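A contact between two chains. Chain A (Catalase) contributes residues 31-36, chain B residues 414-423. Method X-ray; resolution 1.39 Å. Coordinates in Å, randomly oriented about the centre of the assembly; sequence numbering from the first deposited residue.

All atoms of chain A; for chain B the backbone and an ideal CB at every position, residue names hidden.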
# COMPACT_ATOMS: atom_id res chain seq x y z
N PRO A 31 8.34 -18.90 -23.07
CA PRO A 31 9.39 -19.46 -23.94
C PRO A 31 10.59 -19.98 -23.13
O PRO A 31 11.02 -21.12 -23.33
CB PRO A 31 9.79 -18.27 -24.83
CG PRO A 31 8.56 -17.36 -24.81
CD PRO A 31 8.03 -17.49 -23.41
N SER A 32 11.13 -19.17 -22.22
CA SER A 32 12.30 -19.61 -21.45
C SER A 32 12.31 -19.08 -20.02
O SER A 32 11.96 -17.92 -19.77
CB SER A 32 13.60 -19.20 -22.15
OG SER A 32 14.74 -19.72 -21.49
N GLU A 33 12.75 -19.94 -19.10
CA GLU A 33 13.03 -19.54 -17.73
C GLU A 33 14.52 -19.27 -17.54
O GLU A 33 14.95 -18.97 -16.43
CB GLU A 33 12.61 -20.64 -16.75
CG GLU A 33 11.13 -20.97 -16.74
CD GLU A 33 10.25 -19.85 -16.19
OE1 GLU A 33 10.77 -18.77 -15.82
OE2 GLU A 33 9.02 -20.08 -16.10
N ASN A 34 15.29 -19.40 -18.62
CA ASN A 34 16.75 -19.39 -18.56
C ASN A 34 17.44 -18.23 -19.26
O ASN A 34 18.49 -17.77 -18.81
CB ASN A 34 17.31 -20.70 -19.13
CG ASN A 34 16.94 -21.91 -18.29
OD1 ASN A 34 16.62 -21.80 -17.09
ND2 ASN A 34 16.97 -23.10 -18.90
N ILE A 35 16.89 -17.78 -20.39
CA ILE A 35 17.57 -16.80 -21.23
C ILE A 35 16.62 -15.67 -21.56
O ILE A 35 15.48 -15.91 -21.96
CB ILE A 35 18.06 -17.44 -22.55
CG1 ILE A 35 18.97 -18.64 -22.25
CG2 ILE A 35 18.75 -16.40 -23.44
CD1 ILE A 35 19.52 -19.33 -23.49
N SER A 36 17.09 -14.43 -21.39
CA SER A 36 16.30 -13.24 -21.71
C SER A 36 16.58 -12.75 -23.12
O SER A 36 17.64 -13.05 -23.70
CB SER A 36 16.52 -12.14 -20.66
OG SER A 36 17.89 -11.79 -20.54
N UNK B 414 18.07 -28.32 -17.05
CA UNK B 414 19.23 -27.47 -16.78
C UNK B 414 18.98 -26.00 -17.16
O UNK B 414 17.89 -25.64 -17.65
CB UNK B 414 20.45 -28.00 -17.54
N UNK B 415 20.00 -25.18 -16.96
CA UNK B 415 19.91 -23.73 -17.14
C UNK B 415 20.19 -23.25 -18.57
O UNK B 415 20.30 -22.04 -18.78
CB UNK B 415 20.89 -23.05 -16.18
N UNK B 416 20.34 -24.16 -19.53
CA UNK B 416 20.68 -23.79 -20.91
C UNK B 416 22.03 -23.09 -21.00
O UNK B 416 22.19 -22.12 -21.74
CB UNK B 416 19.59 -22.89 -21.50
N UNK B 417 23.00 -23.58 -20.23
CA UNK B 417 24.37 -23.11 -20.38
C UNK B 417 25.03 -23.83 -21.56
O UNK B 417 24.33 -24.28 -22.47
CB UNK B 417 25.16 -23.33 -19.09
N UNK B 418 26.36 -23.91 -21.58
CA UNK B 418 27.06 -24.54 -22.68
C UNK B 418 26.73 -23.87 -24.01
O UNK B 418 26.64 -24.53 -25.06
CB UNK B 418 26.71 -26.03 -22.74
N UNK B 419 26.63 -22.82 -23.98
CA UNK B 419 26.32 -21.88 -25.06
C UNK B 419 25.11 -22.28 -25.90
O UNK B 419 25.15 -22.31 -27.12
CB UNK B 419 27.54 -21.74 -25.98
N UNK B 420 23.99 -22.46 -25.29
CA UNK B 420 22.72 -22.78 -25.90
C UNK B 420 22.06 -21.51 -26.44
O UNK B 420 22.02 -20.48 -25.75
CB UNK B 420 21.81 -23.48 -24.89
N UNK B 421 21.56 -21.57 -27.67
CA UNK B 421 20.83 -20.47 -28.28
C UNK B 421 19.51 -21.00 -28.79
O UNK B 421 19.43 -22.15 -29.23
CB UNK B 421 21.63 -19.82 -29.41
N UNK B 422 18.49 -20.15 -28.77
CA UNK B 422 17.16 -20.50 -29.26
C UNK B 422 16.78 -19.79 -30.55
O UNK B 422 15.96 -20.29 -31.32
CB UNK B 422 16.12 -20.18 -28.19
N UNK B 423 17.35 -18.61 -30.78
CA UNK B 423 17.09 -17.91 -32.02
C UNK B 423 16.06 -16.80 -31.91
O UNK B 423 15.78 -16.28 -30.82
CB UNK B 423 16.63 -18.91 -33.08

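Chain A offers a short, irregular segment whose most useful features are the carboxamide of Asn34(A), the apolar tip of Ile35(A) and the hydroxyl of Ser32(A). Chain B answers with a loop, and much of its sequence can be judged by what each CB meets.

At position 414 CA-to-CB points away and the ideal CB finds nothing of chain A within 5.5 Å, so the side chain is loosely specified; the backbone is not. Its carbonyl O lies 3.0 Å from Asn34(A) ND2 and accepts a hydrogen bond that any residue could supply. The residue is Asp414(B), which works within its own loop: OD1 takes a hydrogen bond from the backbone N of 416 at 2.9 Å, bracing the turn that presents the next positions.

The closest pair of CA atoms across the contact is that of position 415 and Asn34(A), 5.6 Å apart. CA-to-CB runs sideways, with the ideal CB 4.5 Å from Asn34(A) OD1, so a small residue, polar or not, would suit. It is Ser415(B), whose OG is hydrogen-bonded elsewhere in the structure.

Position 416 is the most telling. Its CB points toward chain A, 3.7 Å from Asn34(A) ND2 and 4.1 Å from Ile35(A) CD1, and phi/psi of 61/40 are left-handed, a region that glycine, asparagine and aspartate enter readily. A short side chain with an acceptor is the natural reading; Asn, Asp and Ser all qualify. Ser416(B) is found: its OG accepts a hydrogen bond from Asn34(A) ND2 at 2.9 Å, and its CB touches the isoleucine tip. One amide nitrogen thus serves both this hydroxyl and the carbonyl of Asp414(B).

Positions 417, 418 and 419 leave chain A behind, and the contact sets no rule for them; 418 and 419 have positive phi, which asparagine or glycine meets easily. They hold Ser417(B), Asn418(B) and His419(B).

At position 420 CB turns toward chain A again, 4.9 Å from Ile35(A) CD1. Small or beta-branched residues such as Ala, Val, Thr or Ser would suit. Thr420(B) makes its nearest contact through the backbone, O to Ile35(A) CD1 at 3.6 Å, while its OG1 donates to Ser417(B) O at 2.7 Å, tying the loop together.

Position 421 points away, and many residues would do; it is Ser421(B).

Position 422 points toward chain A, but no chain A atom lies within 5.5 Å of its ideal CB. That gap asks for a long side chain, apolar enough for Ile35(A): Leu, Met, Phe or Tyr. Tyr422(B) spans it, with CE2 4.0 Å from Ile35(A) CD1 and 3.5 Å from Ser32(A) OG, which sits at the ring edge. Its OH lies 2.6 Å from Ser416(B) OG, a hydrogen bond linking two of the residues that meet chain A.

Position 423 is out of reach, but phi/psi of 100/-159 would jam a CB against the preceding carbonyl O. Glycine is called for, and Gly423(B) is there.

Chain B, residues 414-423: DSSSNHTSYG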
# COMPACT_ATOMS: atom_id res chain seq x y z
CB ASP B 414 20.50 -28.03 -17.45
CG ASP B 414 20.40 -28.06 -18.97
OD1 ASP B 414 19.95 -27.06 -19.56
OD2 ASP B 414 20.77 -29.09 -19.57
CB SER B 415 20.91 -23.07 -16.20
OG SER B 415 22.23 -23.50 -16.53
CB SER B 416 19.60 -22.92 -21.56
OG SER B 416 18.32 -23.52 -21.47
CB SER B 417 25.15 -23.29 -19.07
OG SER B 417 26.41 -22.64 -19.14
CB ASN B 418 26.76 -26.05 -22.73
CG ASN B 418 27.01 -26.72 -21.40
OD1 ASN B 418 28.14 -26.73 -20.91
ND2 ASN B 418 25.97 -27.29 -20.80
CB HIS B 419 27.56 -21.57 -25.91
CG HIS B 419 28.61 -20.83 -25.13
ND1 HIS B 419 29.52 -21.46 -24.31
CD2 HIS B 419 28.92 -19.52 -25.12
CE1 HIS B 419 30.34 -20.55 -23.81
NE2 HIS B 419 30.00 -19.36 -24.28
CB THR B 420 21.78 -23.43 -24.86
OG1 THR B 420 22.39 -24.62 -24.34
CG2 THR B 420 20.44 -23.78 -25.48
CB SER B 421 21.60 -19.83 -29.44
OG SER B 421 22.80 -19.21 -29.01
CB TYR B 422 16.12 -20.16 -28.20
CG TYR B 422 16.26 -20.93 -26.90
CD1 TYR B 422 16.65 -22.27 -26.87
CD2 TYR B 422 15.98 -20.30 -25.69
CE1 TYR B 422 16.75 -22.96 -25.66
CE2 TYR B 422 16.07 -20.98 -24.49
CZ TYR B 422 16.46 -22.31 -24.47
OH TYR B 422 16.54 -22.97 -23.27
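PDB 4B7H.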